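Local coordinates for myosin-I heavy chain (Dictyostelium discoideum, PDB 5EJR), which moves along actin as an ATP-driven motor in the early steps of phagocytosis and adhesion, and is represented here by its C-terminal MyTH4-FERM tail portion, at residues L88-I93 against I131-I136; A124-E129 against S199-L204; C325-E330 against G334-V339. All coordinates share one frame; numbering follows the deposited sequence.

Contacts 1 and 2 sit side by side in the helical MyTH4 domain, their centres about 12 Å apart. They share helix 121-137, whose earlier turns serve contact 2 and whose later turns serve contact 1, and their segments alternate along the chain. Rings join them directly, Y132 and F133 of contact 1 both packing on F200 of contact 2. Helix 121-137 thereby ties helix 86-99 to helix 194-205, the last helix ahead of the FERM strands. Contact 3 follows later in the sequence, in the central helical part of the FERM domain; its centre lies about 43 Å from that of contact 1 and 46 Å from that of contact 2, across the centre of this elongated tandem.

Contact 1: residues L88-I93 against I131-I136; sequences LVIQSI and IYFLSI
I90 extends its longer branch toward F133, with CG1 anti to the backbone N (chi1 -168°) and CD1 continuing the zigzag, while F133 swings its ring back beside its own backbone N (chi1 -72°). The two meet in the helical core of the MyTH4 domain, where helices 86-99 and 121-137 face each other through a small, fully apolar and buried interface. CD1 of I90 comes obliquely to the ring, 3.6 Å from CD2 of F133, and also rests 3.9 Å from CB of the same residue. The two side chains cross at about a right angle, and the terminal methyl sits where CB of F133 joins its ring. I93, one turn after I90, and L134, next to F133, approach more loosely, with CG2 of I93 4.5 Å from CD2 of L134. I107 of helix 104-113 packs on both of them, and P192 on both I90 and F133, making the core a meeting of several helices and a loop. Within helix 121-137, CD2 of Y132 sits over one face of the F133 ring, displaced toward its rim. The carbonyl of Y132 has two donors, I136 N and the hydroxyl of S135, whose OG lies 2.7 Å from Y132 O.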
loop_
_atom_site.group_PDB
_atom_site.type_symbol
_atom_site.label_atom_id
_atom_site.label_comp_id
_atom_site.label_asym_id
_atom_site.label_seq_id
_atom_site.Cartn_x
_atom_site.Cartn_y
_atom_site.Cartn_z
ATOM N N LEU A 88 4.128 10.811 11.212
ATOM C CA LEU A 88 3.177 10.220 12.164
ATOM C C LEU A 88 2.223 11.295 12.700
ATOM O O LEU A 88 1.028 11.034 12.838
ATOM C CB LEU A 88 3.953 9.570 13.319
ATOM C CG LEU A 88 4.052 8.031 13.349
ATOM C CD1 LEU A 88 4.534 7.455 12.026
ATOM C CD2 LEU A 88 4.966 7.563 14.478
ATOM N N VAL A 89 2.735 12.531 12.908
ATOM C CA VAL A 89 1.927 13.654 13.415
ATOM C C VAL A 89 0.903 14.104 12.373
ATOM O O VAL A 89 -0.283 14.184 12.692
ATOM C CB VAL A 89 2.813 14.808 13.968
ATOM C CG1 VAL A 89 2.008 16.092 14.165
ATOM C CG2 VAL A 89 3.480 14.398 15.274
ATOM N N ILE A 90 1.338 14.350 11.123
ATOM C CA ILE A 90 0.422 14.756 10.055
ATOM C C ILE A 90 -0.562 13.611 9.695
ATOM O O ILE A 90 -1.706 13.902 9.377
ATOM C CB ILE A 90 1.168 15.349 8.823
ATOM C CG1 ILE A 90 0.185 16.042 7.844
ATOM C CG2 ILE A 90 2.063 14.314 8.130
ATOM C CD1 ILE A 90 0.867 17.031 6.816
ATOM N N GLN A 91 -0.140 12.326 9.783
ATOM C CA GLN A 91 -1.050 11.195 9.538
ATOM C C GLN A 91 -2.226 11.224 10.545
ATOM O O GLN A 91 -3.368 11.018 10.145
ATOM C CB GLN A 91 -0.303 9.865 9.621
ATOM C CG GLN A 91 0.373 9.500 8.302
ATOM C CD GLN A 91 1.516 8.551 8.517
ATOM O OE1 GLN A 91 1.468 7.644 9.352
ATOM N NE2 GLN A 91 2.589 8.759 7.789
ATOM N N SER A 92 -1.937 11.568 11.827
ATOM C CA SER A 92 -2.926 11.727 12.906
ATOM C C SER A 92 -3.937 12.824 12.553
ATOM O O SER A 92 -5.143 12.581 12.628
ATOM C CB SER A 92 -2.231 12.045 14.227
ATOM O OG SER A 92 -3.173 12.207 15.272
ATOM N N ILE A 93 -3.436 14.007 12.088
ATOM C CA ILE A 93 -4.242 15.161 11.691
ATOM C C ILE A 93 -5.170 14.816 10.558
ATOM O O ILE A 93 -6.349 15.155 10.622
ATOM C CB ILE A 93 -3.367 16.409 11.354
ATOM C CG1 ILE A 93 -2.516 16.850 12.567
ATOM C CG2 ILE A 93 -4.221 17.587 10.823
ATOM C CD1 ILE A 93 -1.345 17.776 12.231
ATOM N N ILE A 131 -1.766 22.310 4.440
ATOM C CA ILE A 131 -2.955 22.666 3.649
ATOM C C ILE A 131 -2.983 21.837 2.356
ATOM O O ILE A 131 -4.047 21.354 1.943
ATOM C CB ILE A 131 -3.035 24.191 3.390
ATOM C CG1 ILE A 131 -3.337 24.942 4.715
ATOM C CG2 ILE A 131 -4.071 24.517 2.322
ATOM C CD1 ILE A 131 -3.056 26.468 4.712
ATOM N N TYR A 132 -1.804 21.658 1.733
ATOM C CA TYR A 132 -1.686 20.835 0.526
ATOM C C TYR A 132 -2.161 19.399 0.800
ATOM O O TYR A 132 -2.957 18.861 0.027
ATOM C CB TYR A 132 -0.234 20.822 0.018
ATOM C CG TYR A 132 0.011 19.716 -0.986
ATOM C CD1 TYR A 132 -0.411 19.843 -2.305
ATOM C CD2 TYR A 132 0.614 18.519 -0.603
ATOM C CE1 TYR A 132 -0.231 18.812 -3.226
ATOM C CE2 TYR A 132 0.792 17.476 -1.515
ATOM C CZ TYR A 132 0.381 17.634 -2.828
ATOM O OH TYR A 132 0.574 16.628 -3.749
ATOM N N PHE A 133 -1.641 18.786 1.885
ATOM C CA PHE A 133 -1.943 17.409 2.290
ATOM C C PHE A 133 -3.384 17.242 2.758
ATOM O O PHE A 133 -3.948 16.158 2.601
ATOM C CB PHE A 133 -0.924 16.880 3.307
ATOM C CG PHE A 133 0.445 16.595 2.723
ATOM C CD1 PHE A 133 0.599 15.705 1.667
ATOM C CD2 PHE A 133 1.586 17.183 3.261
ATOM C CE1 PHE A 133 1.870 15.442 1.127
ATOM C CE2 PHE A 133 2.856 16.923 2.721
ATOM C CZ PHE A 133 2.990 16.057 1.654
ATOM N N LEU A 134 -4.031 18.331 3.231
ATOM C CA LEU A 134 -5.448 18.267 3.565
ATOM C C LEU A 134 -6.216 18.308 2.251
ATOM O O LEU A 134 -7.141 17.510 2.056
ATOM C CB LEU A 134 -5.916 19.462 4.436
ATOM C CG LEU A 134 -5.336 19.627 5.833
ATOM C CD1 LEU A 134 -5.695 20.998 6.395
ATOM C CD2 LEU A 134 -5.837 18.552 6.775
ATOM N N SER A 135 -5.846 19.245 1.350
ATOM C CA SER A 135 -6.538 19.444 0.066
ATOM C C SER A 135 -6.504 18.214 -0.865
ATOM O O SER A 135 -7.403 18.067 -1.683
ATOM C CB SER A 135 -6.021 20.686 -0.655
ATOM O OG SER A 135 -4.713 20.473 -1.158
ATOM N N ILE A 136 -5.487 17.343 -0.735
ATOM C CA ILE A 136 -5.436 16.123 -1.549
ATOM C C ILE A 136 -6.387 15.037 -0.987
ATOM O O ILE A 136 -6.845 14.184 -1.750
ATOM C CB ILE A 136 -3.998 15.584 -1.812
ATOM C CG1 ILE A 136 -3.206 15.373 -0.520
ATOM C CG2 ILE A 136 -3.244 16.481 -2.808
ATOM C CD1 ILE A 136 -1.965 14.477 -0.641
#

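Contact 2: residues A124-E129 against S199-L204; sequences AKKGFE and SFRSNL
R201 grips E129 side-on through two nitrogens, one to each carboxylate oxygen. NH2 of R201 donates to OE1 of E129 at 2.7 Å, and NE of R201 donates to OE2 of E129 at 2.9 Å. Guanidinium and carboxylate planes are turned only 18° from each other, yet they are not coplanar: both nitrogens meet the oxygens from above the carboxylate plane, and both bonds are clearly bent, with an N-H...O angle of 148° at OE1. E129 runs extended beyond CG to present its carboxylate, and the chain of R201, extended from CG to NE, crosses it at about a right angle. The aliphatic part of R201 shares in the contact, its CG lying 3.5 Å from OE2 of E129. K126, one turn earlier, stands at the margin, where its CG is 4.3 Å from NH2 of R201. Beneath the ion pair, CG of E129 meets the edge of the F200 ring, 4.1 Å from CE2. That ring is in turn stacked on Y132 and edge-to-face with F133, while W74 of helix 58-75 packs on both E129 and R201. The axes of the two short helical segments come no closer than 12.8 Å, with their directions 112° from each other, so long side chains span the gap between helix 121-137 and helix 194-205 of the MyTH4 domain. Although E129 is buried, which alone would disfavour a charge, the arginine N-H on each oxygen is likely to keep its carboxylate ionised, its charge offset by a partner fixed in rotation by two bonds.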
loop_
_atom_site.group_PDB
_atom_site.type_symbol
_atom_site.label_atom_id
_atom_site.label_comp_id
_atom_site.label_asym_id
_atom_site.label_seq_id
_atom_site.Cartn_x
_atom_site.Cartn_y
_atom_site.Cartn_z
ATOM N N ALA A 124 5.735 28.753 8.744
ATOM C CA ALA A 124 4.609 29.137 7.876
ATOM C C ALA A 124 4.515 28.271 6.609
ATOM O O ALA A 124 3.406 27.998 6.155
ATOM C CB ALA A 124 4.713 30.600 7.484
ATOM N N LYS A 125 5.673 27.877 6.028
ATOM C CA LYS A 125 5.760 27.063 4.809
ATOM C C LYS A 125 5.174 25.655 5.081
ATOM O O LYS A 125 4.425 25.135 4.248
ATOM C CB LYS A 125 7.226 27.000 4.322
ATOM C CG LYS A 125 7.463 26.200 3.047
ATOM C CD LYS A 125 8.945 26.162 2.682
ATOM C CE LYS A 125 9.233 25.404 1.403
ATOM N NZ LYS A 125 8.696 26.096 0.195
ATOM N N LYS A 126 5.496 25.087 6.266
ATOM C CA LYS A 126 5.032 23.802 6.791
ATOM C C LYS A 126 3.515 23.839 7.004
ATOM O O LYS A 126 2.834 22.826 6.819
ATOM C CB LYS A 126 5.757 23.464 8.109
ATOM C CG LYS A 126 7.145 22.859 7.913
ATOM C CD LYS A 126 7.912 22.857 9.227
ATOM C CE LYS A 126 9.272 22.219 9.132
ATOM N NZ LYS A 126 9.886 22.059 10.483
ATOM N N GLY A 127 3.009 25.021 7.374
ATOM C CA GLY A 127 1.588 25.276 7.540
ATOM C C GLY A 127 0.912 25.158 6.199
ATOM O O GLY A 127 -0.136 24.514 6.090
ATOM N N PHE A 128 1.544 25.713 5.142
ATOM C CA PHE A 128 0.993 25.555 3.792
ATOM C C PHE A 128 1.143 24.114 3.249
ATOM O O PHE A 128 0.283 23.671 2.486
ATOM C CB PHE A 128 1.560 26.591 2.813
ATOM C CG PHE A 128 0.986 27.976 3.016
ATOM C CD1 PHE A 128 -0.363 28.226 2.803
ATOM C CD2 PHE A 128 1.797 29.030 3.421
ATOM C CE1 PHE A 128 -0.895 29.505 3.011
ATOM C CE2 PHE A 128 1.265 30.308 3.621
ATOM C CZ PHE A 128 -0.078 30.537 3.416
ATOM N N GLU A 129 2.211 23.389 3.655
ATOM C CA GLU A 129 2.432 21.977 3.260
ATOM C C GLU A 129 1.278 21.117 3.809
ATOM O O GLU A 129 0.764 20.229 3.111
ATOM C CB GLU A 129 3.764 21.456 3.821
ATOM C CG GLU A 129 4.984 21.981 3.081
ATOM C CD GLU A 129 6.319 21.553 3.654
ATOM O OE1 GLU A 129 6.398 21.338 4.884
ATOM O OE2 GLU A 129 7.294 21.463 2.876
ATOM N N SER A 199 9.314 13.439 -1.322
ATOM C CA SER A 199 9.059 13.477 -2.757
ATOM C C SER A 199 8.348 14.766 -3.151
ATOM O O SER A 199 8.813 15.451 -4.065
ATOM C CB SER A 199 8.318 12.225 -3.213
ATOM O OG SER A 199 9.222 11.130 -3.120
ATOM N N PHE A 200 7.317 15.165 -2.379
ATOM C CA PHE A 200 6.570 16.403 -2.607
ATOM C C PHE A 200 7.497 17.655 -2.541
ATOM O O PHE A 200 7.418 18.536 -3.396
ATOM C CB PHE A 200 5.418 16.520 -1.585
ATOM C CG PHE A 200 4.776 17.884 -1.542
ATOM C CD1 PHE A 200 3.996 18.338 -2.600
ATOM C CD2 PHE A 200 4.927 18.707 -0.432
ATOM C CE1 PHE A 200 3.403 19.598 -2.555
ATOM C CE2 PHE A 200 4.331 19.962 -0.391
ATOM C CZ PHE A 200 3.566 20.394 -1.446
ATOM N N ARG A 201 8.357 17.696 -1.523
ATOM C CA ARG A 201 9.318 18.750 -1.258
ATOM C C ARG A 201 10.342 18.893 -2.373
ATOM O O ARG A 201 10.473 19.988 -2.924
ATOM C CB ARG A 201 9.996 18.516 0.099
ATOM C CG ARG A 201 9.136 19.025 1.226
ATOM C CD ARG A 201 9.636 18.581 2.581
ATOM N NE ARG A 201 8.690 19.011 3.605
ATOM C CZ ARG A 201 8.815 18.775 4.900
ATOM N NH1 ARG A 201 9.842 18.071 5.359
ATOM N NH2 ARG A 201 7.900 19.213 5.748
ATOM N N SER A 202 11.025 17.784 -2.750
ATOM C CA SER A 202 12.022 17.827 -3.819
ATOM C C SER A 202 11.392 18.074 -5.209
ATOM O O SER A 202 12.054 18.674 -6.056
ATOM C CB SER A 202 12.936 16.607 -3.789
ATOM O OG SER A 202 12.225 15.387 -3.885
ATOM N N ASN A 203 10.112 17.713 -5.422
ATOM C CA ASN A 203 9.446 18.016 -6.692
ATOM C C ASN A 203 9.129 19.531 -6.799
ATOM O O ASN A 203 9.154 20.079 -7.899
ATOM C CB ASN A 203 8.203 17.157 -6.918
ATOM C CG ASN A 203 7.457 17.482 -8.192
ATOM O OD1 ASN A 203 7.799 17.015 -9.285
ATOM N ND2 ASN A 203 6.434 18.322 -8.087
ATOM N N LEU A 204 8.836 20.207 -5.668
ATOM C CA LEU A 204 8.562 21.653 -5.702
ATOM C C LEU A 204 9.859 22.447 -5.782
ATOM O O LEU A 204 9.894 23.512 -6.404
ATOM C CB LEU A 204 7.751 22.125 -4.484
ATOM C CG LEU A 204 6.231 22.227 -4.622
ATOM C CD1 LEU A 204 5.660 23.014 -3.453
ATOM C CD2 LEU A 204 5.793 22.888 -5.948
#

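Contact 3: residues C325-E330 against G334-V339; sequences CQIRDE and GLYTNV. With EDO (1,2-ethanediol), chain H.
E330 spreads its contacts unusually widely: its backbone carbonyl accepts L335 N, and its carboxylate binds the Y336 hydroxyl and also meets a bound 1,2-ethanediol. CG of E330 lies anti to its carbonyl carbon and the chain runs extended beyond it, carrying the carboxylate to Y336. The tyrosine hydroxyl donates to OE2 of E330 at 2.7 Å, arriving from well above the carboxylate plane (52° out of it), with ring and carboxylate planes 82° apart. O2 of the ethanediol, probably from the crystallisation liquor, lies 2.7 Å from both OE1 and OE2 of E330 and accepts from NE2 of Q326 at 2.9 Å. R295 forms a salt bridge with OE1, which is likely to keep the carboxylate ionised. CB of E330 packs obliquely on the tyrosine ring, 3.6 Å from CE2 of Y336, and the ring edge points at the carbonyl oxygen of I327. L335 crosses the glutamate chain at a slant, its CD1 3.7 Å from CG of E330. With E330 replaced by an alanine, the Y336 hydroxyl and the R295 guanidinium would probably lose this carboxylate as their partner, and L335 would have less to pack on. G334, with phi +75°, turns the chain out of helix 317-332. With two bonds back into the last turn, L335 N to E330 O (2.9 Å) being one, this is a Schellman motif, here ending a helix of the FERM domain's helical middle lobe.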
loop_
_atom_site.group_PDB
_atom_site.type_symbol
_atom_site.label_atom_id
_atom_site.label_comp_id
_atom_site.label_asym_id
_atom_site.label_seq_id
_atom_site.Cartn_x
_atom_site.Cartn_y
_atom_site.Cartn_z
ATOM N N CYS A 325 12.007 -18.452 -12.492
ATOM C CA CYS A 325 12.741 -17.841 -11.386
ATOM C C CYS A 325 11.900 -17.844 -10.089
ATOM O O CYS A 325 12.422 -18.186 -9.033
ATOM C CB CYS A 325 13.186 -16.433 -11.777
ATOM S SG CYS A 325 14.182 -15.576 -10.530
ATOM N N GLN A 326 10.590 -17.530 -10.183
ATOM C CA GLN A 326 9.675 -17.481 -9.023
ATOM C C GLN A 326 9.401 -18.880 -8.464
ATOM O O GLN A 326 9.447 -19.051 -7.254
ATOM C CB GLN A 326 8.354 -16.773 -9.380
ATOM C CG GLN A 326 7.387 -16.679 -8.215
ATOM C CD GLN A 326 6.198 -15.843 -8.590
ATOM O OE1 GLN A 326 6.331 -14.753 -9.120
ATOM N NE2 GLN A 326 5.017 -16.355 -8.354
ATOM N N ILE A 327 9.150 -19.863 -9.331
ATOM C CA ILE A 327 8.855 -21.235 -8.879
ATOM C C ILE A 327 10.131 -21.860 -8.283
ATOM O O ILE A 327 10.049 -22.575 -7.290
ATOM C CB ILE A 327 8.281 -22.070 -10.049
ATOM C CG1 ILE A 327 6.930 -21.436 -10.522
ATOM C CG2 ILE A 327 8.077 -23.549 -9.622
ATOM C CD1 ILE A 327 6.588 -21.801 -11.981
ATOM N N ARG A 328 11.291 -21.590 -8.905
ATOM C CA ARG A 328 12.589 -22.094 -8.436
ATOM C C ARG A 328 12.875 -21.540 -7.038
ATOM O O ARG A 328 13.303 -22.293 -6.175
ATOM C CB ARG A 328 13.742 -21.714 -9.384
ATOM C CG ARG A 328 14.973 -22.631 -9.162
ATOM C CD ARG A 328 16.225 -21.986 -9.740
ATOM N NE ARG A 328 17.386 -22.886 -9.734
ATOM C CZ ARG A 328 18.246 -22.996 -8.715
ATOM N NH1 ARG A 328 18.061 -22.302 -7.602
ATOM N NH2 ARG A 328 19.292 -23.815 -8.805
ATOM N N ASP A 329 12.599 -20.245 -6.814
ATOM C CA ASP A 329 12.798 -19.578 -5.519
ATOM C C ASP A 329 11.919 -20.174 -4.434
ATOM O O ASP A 329 12.391 -20.415 -3.304
ATOM C CB ASP A 329 12.600 -18.065 -5.651
ATOM C CG ASP A 329 12.736 -17.342 -4.330
ATOM O OD1 ASP A 329 13.883 -17.090 -3.912
ATOM O OD2 ASP A 329 11.693 -17.061 -3.699
ATOM N N GLU A 330 10.635 -20.459 -4.776
ATOM C CA GLU A 330 9.683 -21.080 -3.842
ATOM C C GLU A 330 10.147 -22.496 -3.496
ATOM O O GLU A 330 10.034 -22.925 -2.328
ATOM C CB GLU A 330 8.273 -21.123 -4.473
ATOM C CG GLU A 330 7.655 -19.739 -4.533
ATOM C CD GLU A 330 6.448 -19.639 -5.450
ATOM O OE1 GLU A 330 5.646 -18.700 -5.268
ATOM O OE2 GLU A 330 6.317 -20.473 -6.373
ATOM N N GLY A 334 11.629 -24.013 0.327
ATOM C CA GLY A 334 10.936 -25.152 0.921
ATOM C C GLY A 334 9.420 -25.069 0.879
ATOM O O GLY A 334 8.750 -25.779 1.626
ATOM N N LEU A 335 8.848 -24.254 -0.028
ATOM C CA LEU A 335 7.380 -24.149 -0.117
ATOM C C LEU A 335 6.686 -25.374 -0.735
ATOM O O LEU A 335 5.514 -25.604 -0.456
ATOM C CB LEU A 335 6.978 -22.861 -0.832
ATOM C CG LEU A 335 7.548 -21.576 -0.184
ATOM C CD1 LEU A 335 7.094 -20.347 -0.923
ATOM C CD2 LEU A 335 7.165 -21.453 1.320
ATOM N N TYR A 336 7.404 -26.188 -1.526
ATOM C CA TYR A 336 6.837 -27.379 -2.154
ATOM C C TYR A 336 7.348 -28.667 -1.499
ATOM O O TYR A 336 8.398 -29.170 -1.875
ATOM C CB TYR A 336 7.126 -27.368 -3.675
ATOM C CG TYR A 336 6.554 -26.154 -4.371
ATOM C CD1 TYR A 336 5.181 -25.911 -4.380
ATOM C CD2 TYR A 336 7.378 -25.263 -5.048
ATOM C CE1 TYR A 336 4.648 -24.795 -5.021
ATOM C CE2 TYR A 336 6.852 -24.163 -5.725
ATOM C CZ TYR A 336 5.488 -23.926 -5.695
ATOM O OH TYR A 336 4.975 -22.831 -6.337
ATOM N N THR A 337 6.615 -29.216 -0.543
ATOM C CA THR A 337 7.109 -30.414 0.144
ATOM C C THR A 337 6.205 -31.668 -0.042
ATOM O O THR A 337 6.491 -32.702 0.571
ATOM C CB THR A 337 7.419 -30.096 1.615
ATOM O OG1 THR A 337 6.341 -29.347 2.186
ATOM C CG2 THR A 337 8.726 -29.303 1.772
ATOM N N ASN A 338 5.210 -31.634 -0.970
ATOM C CA ASN A 338 4.401 -32.831 -1.274
ATOM C C ASN A 338 5.199 -33.700 -2.270
ATOM O O ASN A 338 4.691 -34.191 -3.285
ATOM C CB ASN A 338 3.002 -32.465 -1.832
ATOM C CG ASN A 338 2.078 -33.666 -1.988
ATOM O OD1 ASN A 338 2.211 -34.692 -1.298
ATOM N ND2 ASN A 338 1.143 -33.590 -2.926
ATOM N N VAL A 339 6.461 -33.889 -1.968
ATOM C CA VAL A 339 7.368 -34.562 -2.879
ATOM C C VAL A 339 8.200 -35.615 -2.141
ATOM O O VAL A 339 8.626 -35.375 -1.011
ATOM C CB VAL A 339 8.172 -33.391 -3.534
ATOM C CG1 VAL A 339 9.352 -32.917 -2.694
ATOM C CG2 VAL A 339 8.556 -33.657 -4.969
HETATM C C1 EDO H . 3.158 -21.250 -8.033
HETATM O O1 EDO H . 2.324 -21.025 -6.917
HETATM C C2 EDO H . 3.955 -20.019 -8.566
HETATM O O2 EDO H . 4.325 -19.053 -7.599
#